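Local coordinates for protein citrate synthase (Metallosphaera sedula, PDB 6ABW) that probably catalyses the condensation of oxaloacetate with acetyl-CoA and water to citrate and CoA in the tricarboxylic acid cycle, at residues Val59-Leu62 with Met63-Asp67; Ala234-Ala237 with Phe238-Phe241. All coordinates share one frame; numbering follows the deposited sequence.

Interaction 1: Val59-Leu62 with Met63-Asp67; sequences VVHL and MLYGD
The carbonyl O of D67 is gripped by one hydrogen bond and one CA-H...O contact, both from the last turns of the helix before it. H61 ND1 donates to it at 2.9 Å, with D67 O in the plane of the imidazole ring and an N-H...O angle of 157°. L62 CA adds the CA-H...O contact to D67 O at 3.4 Å. H61 reaches this position with CG anti to its backbone N (chi1 -167°). The bond fixes the rotation of the imidazole, and Y65 covers one face of it. The two rings form an offset stack, centroids 4.5 Å apart and planes at 20°, with Y65 CD1 over the centre of the imidazole. This is the C-terminal end of helix 56-65. Y65 N still donates to H61 O at 2.8 Å, and G66 N to L62 O at 2.9 Å. G66 leaves the helix with positive phi, where a side chain would jam against the carbonyl O of Y65. L62 CD1 packs on the backbone of D67, 3.7 Å from D67 CA. On another side of the helix V60 and L64 lie side by side, CG1 of V60 3.9 Å from CD1 of L64. The carboxylate of D67 forms a salt bridge with R381 of the second subunit.

Interaction 2: Ala234-Ala237 with Phe238-Phe241; sequences AEEA and FKQF
Helix 233-244 contributes E236 to the acetyl-CoA pocket, and this contact is one stretch of that helix. The i to i+4 bonds F238 N to A234 O (3.1 Å) and K239 N to E235 O (2.9 Å) carry the backbone. At A237 the pattern changes. Q240 N makes only a weak bond to A237 O, at 3.3 Å, and the side-chain amide of Q240 adds a stronger one. Q240 NE2 lies 3.0 Å from A237 O, in the carbonyl plane and on a lone pair, with an N-H...O angle of 154°. Q240 CG stands beside its own backbone N (chi1 -60°), and the extended chain then carries the amide alongside the preceding turn to A237 O. Q240 OE1 accepts from M266 N. Replaced by an alanine, Q240 would probably leave M266 N without this acceptor and A237 O without the side-chain N-H. The F241 ring turns a face to A237 O, which sits 3.7 Å above the ring centre. K239 runs extended beyond CG, its CG 3.3 Å from E235 O, and NZ reaches E236 OE1 at 3.8 Å in a long salt bridge. Through Q240, the helix is tied to the segment holding L265 and G267, two residues of the acetyl-CoA binding site.

In the fold
Interaction 1 comes first along the chain, on helix 56-65, and interaction 2 follows much later, on helix 233-244. Their centres are 32 Å apart and their nearest atoms about 19 Å. They do not touch and lie on opposite sides of the chain's centre. Both belong to the mainly helical fold of citrate synthase, and both helices pack against the long helix 342-365. Their roles differ. Residues 59-67 lie away from the annotated sites and meet the second subunit through R381, at the dimer contact. Residues 234-241 have no partner in the other chain; through E236 they touch bound acetyl-CoA, and Q240 and A237 lie close to residues that bind it.

Interaction 1: Val59-Leu62 with Met63-Asp67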
# COMPACT_ATOMS: atom_id res chain seq x y z
N VAL A 59 4.12 -6.17 25.64
CA VAL A 59 4.55 -6.79 24.44
C VAL A 59 4.88 -5.74 23.33
O VAL A 59 5.79 -5.95 22.55
CB VAL A 59 3.49 -7.86 23.96
CG1 VAL A 59 3.80 -8.35 22.57
CG2 VAL A 59 3.43 -9.04 24.90
N VAL A 60 4.17 -4.62 23.30
CA VAL A 60 4.56 -3.52 22.43
C VAL A 60 6.01 -3.10 22.72
O VAL A 60 6.84 -3.02 21.84
CB VAL A 60 3.63 -2.34 22.65
CG1 VAL A 60 4.14 -1.11 21.91
CG2 VAL A 60 2.21 -2.66 22.14
N HIS A 61 6.33 -2.93 24.01
CA HIS A 61 7.71 -2.58 24.42
C HIS A 61 8.71 -3.66 24.04
O HIS A 61 9.76 -3.35 23.51
CB HIS A 61 7.72 -2.24 25.93
CG HIS A 61 8.98 -1.60 26.38
ND1 HIS A 61 10.18 -2.26 26.45
CD2 HIS A 61 9.26 -0.29 26.63
CE1 HIS A 61 11.14 -1.42 26.78
NE2 HIS A 61 10.60 -0.21 26.89
N LEU A 62 8.37 -4.93 24.22
CA LEU A 62 9.24 -6.02 23.81
C LEU A 62 9.54 -6.05 22.34
O LEU A 62 10.68 -6.26 21.95
CB LEU A 62 8.59 -7.35 24.26
CG LEU A 62 9.21 -8.64 23.81
CD1 LEU A 62 10.58 -8.75 24.47
CD2 LEU A 62 8.25 -9.79 24.18
N MET A 63 8.52 -5.89 21.51
CA MET A 63 8.72 -5.91 20.07
C MET A 63 9.47 -4.71 19.54
O MET A 63 10.25 -4.83 18.63
CB MET A 63 7.39 -6.02 19.38
CG MET A 63 6.71 -7.34 19.68
SD MET A 63 6.18 -8.02 18.10
CE MET A 63 7.15 -9.54 18.14
N LEU A 64 9.24 -3.56 20.12
CA LEU A 64 9.89 -2.32 19.63
C LEU A 64 11.28 -2.11 20.24
O LEU A 64 12.11 -1.53 19.62
CB LEU A 64 9.01 -1.13 19.91
CG LEU A 64 7.74 -1.11 19.10
CD1 LEU A 64 6.98 0.12 19.52
CD2 LEU A 64 7.98 -1.08 17.63
N TYR A 65 11.49 -2.53 21.48
CA TYR A 65 12.75 -2.23 22.19
C TYR A 65 13.56 -3.45 22.54
O TYR A 65 14.71 -3.28 22.95
CB TYR A 65 12.50 -1.45 23.45
CG TYR A 65 11.92 -0.11 23.23
CD1 TYR A 65 10.57 0.06 23.15
CD2 TYR A 65 12.71 1.03 23.09
CE1 TYR A 65 10.01 1.29 22.91
CE2 TYR A 65 12.11 2.31 22.89
CZ TYR A 65 10.75 2.42 22.78
OH TYR A 65 9.97 3.60 22.58
N GLY A 66 13.00 -4.65 22.41
CA GLY A 66 13.79 -5.89 22.56
C GLY A 66 13.75 -6.53 23.94
O GLY A 66 14.31 -7.62 24.08
N ASP A 67 13.08 -5.91 24.91
CA ASP A 67 12.89 -6.47 26.23
C ASP A 67 11.63 -6.03 26.81
O ASP A 67 11.10 -4.99 26.43
CB ASP A 67 13.97 -5.96 27.17
CG ASP A 67 15.23 -6.74 27.06
OD1 ASP A 67 15.27 -7.93 27.55
OD2 ASP A 67 16.19 -6.14 26.55

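Interaction 2: Ala234-Ala237 with Phe238-Phe241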
# COMPACT_ATOMS: atom_id res chain seq x y z
N ALA A 234 -10.35 -15.57 9.81
CA ALA A 234 -11.15 -15.73 11.04
C ALA A 234 -12.63 -15.71 10.71
O ALA A 234 -13.44 -16.49 11.28
CB ALA A 234 -10.82 -14.61 12.03
N GLU A 235 -13.01 -14.87 9.76
CA GLU A 235 -14.40 -14.83 9.29
C GLU A 235 -14.84 -16.15 8.65
O GLU A 235 -15.93 -16.65 8.99
CB GLU A 235 -14.67 -13.73 8.23
CG GLU A 235 -14.60 -12.32 8.81
CD GLU A 235 -13.22 -11.62 8.81
OE1 GLU A 235 -12.18 -12.37 8.89
OE2 GLU A 235 -13.25 -10.32 8.83
N GLU A 236 -13.97 -16.75 7.83
CA GLU A 236 -14.34 -17.95 7.09
C GLU A 236 -14.52 -19.13 8.10
O GLU A 236 -15.45 -19.95 7.95
CB GLU A 236 -13.30 -18.33 6.05
CG GLU A 236 -13.36 -17.43 4.81
CD GLU A 236 -14.78 -17.35 4.21
OE1 GLU A 236 -15.40 -16.25 4.16
OE2 GLU A 236 -15.31 -18.40 3.86
N ALA A 237 -13.65 -19.20 9.08
CA ALA A 237 -13.76 -20.26 10.08
C ALA A 237 -15.07 -20.10 10.86
O ALA A 237 -15.76 -21.06 11.08
CB ALA A 237 -12.59 -20.22 11.03
N PHE A 238 -15.38 -18.89 11.30
CA PHE A 238 -16.51 -18.63 12.17
C PHE A 238 -17.84 -18.78 11.40
O PHE A 238 -18.83 -19.22 11.99
CB PHE A 238 -16.41 -17.25 12.73
CG PHE A 238 -17.42 -16.94 13.79
CD1 PHE A 238 -17.19 -17.21 15.13
CD2 PHE A 238 -18.61 -16.36 13.44
CE1 PHE A 238 -18.13 -16.89 16.10
CE2 PHE A 238 -19.56 -16.10 14.39
CZ PHE A 238 -19.34 -16.39 15.71
N LYS A 239 -17.82 -18.49 10.11
CA LYS A 239 -18.99 -18.65 9.25
C LYS A 239 -19.48 -20.08 9.14
O LYS A 239 -20.69 -20.27 9.00
CB LYS A 239 -18.82 -18.04 7.86
CG LYS A 239 -19.03 -16.54 7.87
CD LYS A 239 -18.55 -15.93 6.55
CE LYS A 239 -18.73 -14.43 6.62
NZ LYS A 239 -18.04 -13.80 5.45
N GLN A 240 -18.58 -21.04 9.32
CA GLN A 240 -18.99 -22.43 9.51
C GLN A 240 -19.92 -22.61 10.70
O GLN A 240 -20.97 -23.27 10.57
CB GLN A 240 -17.78 -23.32 9.72
CG GLN A 240 -16.83 -23.30 8.55
CD GLN A 240 -15.56 -24.09 8.86
OE1 GLN A 240 -15.18 -24.96 8.06
NE2 GLN A 240 -14.87 -23.75 9.98
N PHE A 241 -19.63 -21.98 11.81
CA PHE A 241 -20.44 -22.08 13.02
C PHE A 241 -21.81 -21.43 12.83
O PHE A 241 -22.84 -21.92 13.30
CB PHE A 241 -19.78 -21.51 14.27
CG PHE A 241 -18.30 -21.80 14.42
CD1 PHE A 241 -17.74 -23.03 14.00
CD2 PHE A 241 -17.45 -20.85 14.93
CE1 PHE A 241 -16.38 -23.27 14.09
CE2 PHE A 241 -16.10 -21.09 15.06
CZ PHE A 241 -15.54 -22.30 14.64